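Local atomic coordinates of SusD homolog (PDB entry 3EHM), a protein that probably binds mucin O-glycans at the cell surface of the gut symbiont Bacteroides thetaiotaomicron, as a SusD-like lipoprotein serving glycan utilization. Residues A[50-53]-A[54-57]; A[87-90]-A[91-95]. One frame throughout, in Å; residues are numbered along the deposited sequence.

Contact 1. Residues A[50-53]-A[54-57]; sequences NDLQ and NTDL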
loop_
_atom_site.group_PDB
_atom_site.type_symbol
_atom_site.label_atom_id
_atom_site.label_comp_id
_atom_site.label_asym_id
_atom_site.label_seq_id
_atom_site.Cartn_x
_atom_site.Cartn_y
_atom_site.Cartn_z
ATOM N N ASN A 50 -5.004 -16.312 -0.128
ATOM C CA ASN A 50 -5.786 -16.088 1.079
ATOM C C ASN A 50 -5.044 -15.024 1.890
ATOM O O ASN A 50 -5.659 -14.143 2.487
ATOM C CB ASN A 50 -5.913 -17.371 1.922
ATOM C CG ASN A 50 -6.793 -18.434 1.268
ATOM O OD1 ASN A 50 -7.602 -18.139 0.390
ATOM N ND2 ASN A 50 -6.646 -19.678 1.719
ATOM N N ASP A 51 -3.715 -15.103 1.894
ATOM C CA ASP A 51 -2.909 -14.141 2.641
ATOM C C ASP A 51 -3.068 -12.727 2.076
ATOM O O ASP A 51 -3.228 -11.769 2.828
ATOM C CB ASP A 51 -1.432 -14.535 2.607
ATOM C CG ASP A 51 -1.148 -15.852 3.314
ATOM O OD1 ASP A 51 0.012 -16.306 3.253
ATOM O OD2 ASP A 51 -2.063 -16.432 3.933
ATOM N N LEU A 52 -3.018 -12.602 0.752
ATOM C CA LEU A 52 -3.150 -11.297 0.101
ATOM C C LEU A 52 -4.519 -10.678 0.371
ATOM O O LEU A 52 -4.660 -9.455 0.409
ATOM C CB LEU A 52 -2.938 -11.431 -1.406
ATOM C CG LEU A 52 -2.867 -10.099 -2.157
ATOM C CD1 LEU A 52 -1.615 -9.344 -1.716
ATOM C CD2 LEU A 52 -2.838 -10.348 -3.652
ATOM N N GLN A 53 -5.530 -11.522 0.545
ATOM C CA GLN A 53 -6.872 -11.027 0.848
ATOM C C GLN A 53 -6.814 -10.264 2.164
ATOM O O GLN A 53 -7.351 -9.158 2.296
ATOM C CB GLN A 53 -7.854 -12.189 1.007
ATOM C CG GLN A 53 -8.620 -12.551 -0.245
ATOM C CD GLN A 53 -9.784 -13.478 0.050
ATOM O OE1 GLN A 53 -10.758 -13.528 -0.704
ATOM N NE2 GLN A 53 -9.688 -14.223 1.145
ATOM N N ASN A 54 -6.141 -10.878 3.129
ATOM C CA ASN A 54 -5.986 -10.340 4.475
ATOM C C ASN A 54 -5.194 -9.036 4.519
ATOM O O ASN A 54 -5.539 -8.118 5.265
ATOM C CB ASN A 54 -5.301 -11.397 5.354
ATOM C CG ASN A 54 -5.063 -10.922 6.776
ATOM O OD1 ASN A 54 -3.934 -10.963 7.275
ATOM N ND2 ASN A 54 -6.124 -10.482 7.441
ATOM N N THR A 55 -4.145 -8.943 3.710
ATOM C CA THR A 55 -3.306 -7.749 3.708
ATOM C C THR A 55 -3.728 -6.648 2.741
ATOM O O THR A 55 -3.703 -5.470 3.095
ATOM C CB THR A 55 -1.836 -8.100 3.373
ATOM O OG1 THR A 55 -1.745 -8.532 2.009
ATOM C CG2 THR A 55 -1.330 -9.214 4.277
ATOM N N ASP A 56 -4.128 -7.035 1.532
ATOM C CA ASP A 56 -4.470 -6.066 0.496
ATOM C C ASP A 56 -5.880 -6.016 -0.096
ATOM O O ASP A 56 -6.483 -4.946 -0.197
ATOM C CB ASP A 56 -3.508 -6.242 -0.691
ATOM C CG ASP A 56 -2.078 -5.828 -0.375
ATOM O OD1 ASP A 56 -1.482 -6.320 0.611
ATOM O OD2 ASP A 56 -1.540 -5.008 -1.147
ATOM N N LEU A 57 -6.396 -7.169 -0.498
ATOM C CA LEU A 57 -7.675 -7.228 -1.190
ATOM C C LEU A 57 -8.996 -6.949 -0.486
ATOM O O LEU A 57 -9.757 -6.100 -0.944
ATOM C CB LEU A 57 -7.777 -8.562 -1.930
ATOM C CG LEU A 57 -6.533 -8.948 -2.735
ATOM C CD1 LEU A 57 -6.858 -10.172 -3.584
ATOM C CD2 LEU A 57 -6.083 -7.789 -3.627
#
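The carbonyl of Leu52 is shared by two successive amides, Leu52 O lying 2.7 Å from Asp56 N and 3.0 Å from Leu57 N, and the two donors reach the oxygen from opposite faces of the carbonyl plane. One residue earlier the bond is an ordinary i to i+4 one, Thr55 N to Asp51 O at 3.1 Å. The i+5 bond of Leu57 marks a wider, pi-type turn, which here closes the C-terminal end of helix 47-57.

That widening brings the side chains of residues 52 and 57 together. In Leu52, CG anti to the backbone N (chi1 -172°) holds the branch point out beside the following turn, where Leu57 and Asp56 lie. Its CG meets Leu57 CG at 3.9 Å, CD2 lies against Leu57 CD1, and CD1 turns to the other side, 3.8 Å from Asp56 CB. Branched and wholly apolar, leucine suits a buried place where one methyl must serve each neighbour; an alanine here would probably open a gap beside Leu57 and take from Asp56 CB the methyl that lies against it. Helix 47-57 belongs to the largely helical SusD fold, of the tetratricopeptide-repeat clan, and helix 449-459 touches its last turn at Asp56.

Thr55 turns its hydroxyl back between its own N and carbonyl carbon (chi1 68°), and OG1 donates to Asp56 OD1 over 2.6 Å. The oxygen is met on its anti side, with the hydroxyl 17° out of the carboxylate plane. Because Arg135 also forms a salt bridge to OD1, this buried carboxylate oxygen has both a hydroxyl and a positive charge, which would probably stabilise its negative form. The methyl of Thr55, CG2, rests 3.5 Å from Asp51 O.

Contact 2. Residues A[87-90]-A[91-95]; sequences RMNY and AYQNF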
loop_
_atom_site.group_PDB
_atom_site.type_symbol
_atom_site.label_atom_id
_atom_site.label_comp_id
_atom_site.label_asym_id
_atom_site.label_seq_id
_atom_site.Cartn_x
_atom_site.Cartn_y
_atom_site.Cartn_z
ATOM N N ARG A 87 -8.298 -13.353 12.848
ATOM C CA ARG A 87 -7.889 -12.562 11.686
ATOM C C ARG A 87 -6.747 -11.580 11.961
ATOM O O ARG A 87 -5.945 -11.298 11.070
ATOM C CB ARG A 87 -9.091 -11.814 11.098
ATOM C CG ARG A 87 -10.177 -12.736 10.534
ATOM C CD ARG A 87 -9.668 -13.619 9.386
ATOM N NE ARG A 87 -9.326 -12.852 8.192
ATOM C CZ ARG A 87 -9.013 -13.390 7.016
ATOM N NH1 ARG A 87 -8.999 -14.710 6.867
ATOM N NH2 ARG A 87 -8.714 -12.607 5.986
HETATM N N MSE A 88 -6.678 -11.051 13.183
HETATM C CA MSE A 88 -5.613 -10.116 13.537
HETATM C C MSE A 88 -4.316 -10.881 13.777
HETATM O O MSE A 88 -3.221 -10.374 13.523
HETATM C CB MSE A 88 -5.994 -9.305 14.779
HETATM C CG MSE A 88 -7.060 -8.260 14.504
HETATM SE SE MSE A 88 -6.524 -7.033 13.079
HETATM C CE MSE A 88 -7.456 -7.847 11.587
ATOM N N ASN A 89 -4.438 -12.104 14.277
ATOM C CA ASN A 89 -3.266 -12.942 14.489
ATOM C C ASN A 89 -2.741 -13.283 13.094
ATOM O O ASN A 89 -1.530 -13.324 12.848
ATOM C CB ASN A 89 -3.666 -14.219 15.226
ATOM C CG ASN A 89 -2.575 -15.260 15.215
ATOM O OD1 ASN A 89 -2.730 -16.335 14.629
ATOM N ND2 ASN A 89 -1.457 -14.952 15.857
ATOM N N TYR A 90 -3.676 -13.512 12.180
ATOM C CA TYR A 90 -3.358 -13.845 10.797
ATOM C C TYR A 90 -2.639 -12.656 10.156
ATOM O O TYR A 90 -1.647 -12.828 9.448
ATOM C CB TYR A 90 -4.658 -14.169 10.056
ATOM C CG TYR A 90 -4.512 -14.696 8.644
ATOM C CD1 TYR A 90 -3.497 -15.590 8.302
ATOM C CD2 TYR A 90 -5.449 -14.361 7.668
ATOM C CE1 TYR A 90 -3.424 -16.143 7.015
ATOM C CE2 TYR A 90 -5.392 -14.906 6.390
ATOM C CZ TYR A 90 -4.381 -15.797 6.067
ATOM O OH TYR A 90 -4.351 -16.347 4.801
ATOM N N ALA A 91 -3.134 -11.452 10.434
ATOM C CA ALA A 91 -2.549 -10.228 9.900
ATOM C C ALA A 91 -1.134 -10.019 10.436
ATOM O O ALA A 91 -0.234 -9.621 9.699
ATOM C CB ALA A 91 -3.424 -9.033 10.259
ATOM N N TYR A 92 -0.942 -10.284 11.724
ATOM C CA TYR A 92 0.377 -10.130 12.325
ATOM C C TYR A 92 1.353 -11.064 11.610
ATOM O O TYR A 92 2.514 -10.720 11.395
ATOM C CB TYR A 92 0.333 -10.473 13.815
ATOM C CG TYR A 92 1.588 -10.082 14.569
ATOM C CD1 TYR A 92 1.839 -8.753 14.901
ATOM C CD2 TYR A 92 2.510 -11.044 14.969
ATOM C CE1 TYR A 92 2.981 -8.392 15.621
ATOM C CE2 TYR A 92 3.655 -10.696 15.689
ATOM C CZ TYR A 92 3.883 -9.371 16.012
ATOM O OH TYR A 92 5.007 -9.025 16.737
ATOM N N GLN A 93 0.882 -12.249 11.240
ATOM C CA GLN A 93 1.741 -13.198 10.542
ATOM C C GLN A 93 2.092 -12.681 9.146
ATOM O O GLN A 93 3.257 -12.681 8.743
ATOM C CB GLN A 93 1.050 -14.561 10.404
ATOM C CG GLN A 93 0.634 -15.212 11.718
ATOM C CD GLN A 93 -0.072 -16.545 11.506
ATOM O OE1 GLN A 93 -0.833 -16.718 10.551
ATOM N NE2 GLN A 93 0.168 -17.487 12.407
ATOM N N ASN A 94 1.074 -12.238 8.414
ATOM C CA ASN A 94 1.262 -11.758 7.049
ATOM C C ASN A 94 2.014 -10.439 6.918
ATOM O O ASN A 94 2.624 -10.176 5.882
ATOM C CB ASN A 94 -0.094 -11.664 6.337
ATOM C CG ASN A 94 -0.772 -13.018 6.199
ATOM O OD1 ASN A 94 -0.113 -14.034 5.955
ATOM N ND2 ASN A 94 -2.091 -13.038 6.342
ATOM N N PHE A 95 1.975 -9.611 7.957
ATOM C CA PHE A 95 2.669 -8.329 7.916
ATOM C C PHE A 95 4.005 -8.325 8.657
ATOM O O PHE A 95 4.894 -7.549 8.314
ATOM C CB PHE A 95 1.790 -7.213 8.506
ATOM C CG PHE A 95 0.742 -6.684 7.562
ATOM C CD1 PHE A 95 -0.612 -6.795 7.871
ATOM C CD2 PHE A 95 1.109 -6.051 6.378
ATOM C CE1 PHE A 95 -1.588 -6.279 7.015
ATOM C CE2 PHE A 95 0.139 -5.528 5.512
ATOM C CZ PHE A 95 -1.213 -5.644 5.833
#
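Two first torsions bring Tyr90 and Asn94 together: chi1 of -173° sets the Tyr90 ring opposite its own N and holds it out from the helix, while CG of Asn94, anti to its carbonyl carbon (chi1 -63°), carries the amide back over it. The amide nitrogen then sits over the centre of one ring face, Asn94 ND2 being 3.4 Å from Tyr90 CE1. Ring and amide planes are 70° apart, so the nitrogen end of the amide meets the ring and the two groups do not stack flat. Asparagine suits the place because it is short enough to put an amide over a ring one turn away, and ND2 also donates to Asn54 of helix 47-57.

Gln93 reaches the same ring at its edge: OE1 lies in the ring plane, 3.7 Å from Tyr90 CD1, where the polarised C-H bonds suit an oxygen. On the Arg87 side, Tyr90 CD2 lies 3.6 Å above the guanidinium plane, toward the rim of that group, and Arg87 forms a salt bridge with Glu78. Tyrosine serves both environments, since its ring packs locally while its hydroxyl reaches Asp51. Ala91 is small where the chain is buried, its CB 4.4 Å from CE of selenomethionine Met88, with Phe489 and Phe140 close by.

Four successive i to i+4 bonds, from Ala91 N to Arg87 O through to Asn94 N to Tyr90 O (3.0 Å), carry these side chains. Residues three and four apart meeting on one side are characteristic of an alpha-helix, here the long helix 85-110 of the largely helical SusD fold, whose Tyr90 and Asn94 side chains touch helix 47-57.

Both contacts are made within single helices, 47-57 for contact 1 and 85-110 for contact 2, and the two helices touch. Their centres lie about 10 Å apart, and polar pairs probably join them: Asp51 OD2 to Tyr90 OH and Asn54 OD1 to Asn94 ND2. Contact 1 is the more deeply placed, a buried helix end where leucine packing accompanies a widened turn and an aspartate paired with arginine. Contact 2 is only partly buried and lies within a longer helix; its chemistry is that of an aromatic ring met by amides and a guanidinium, with Asn89 exposed.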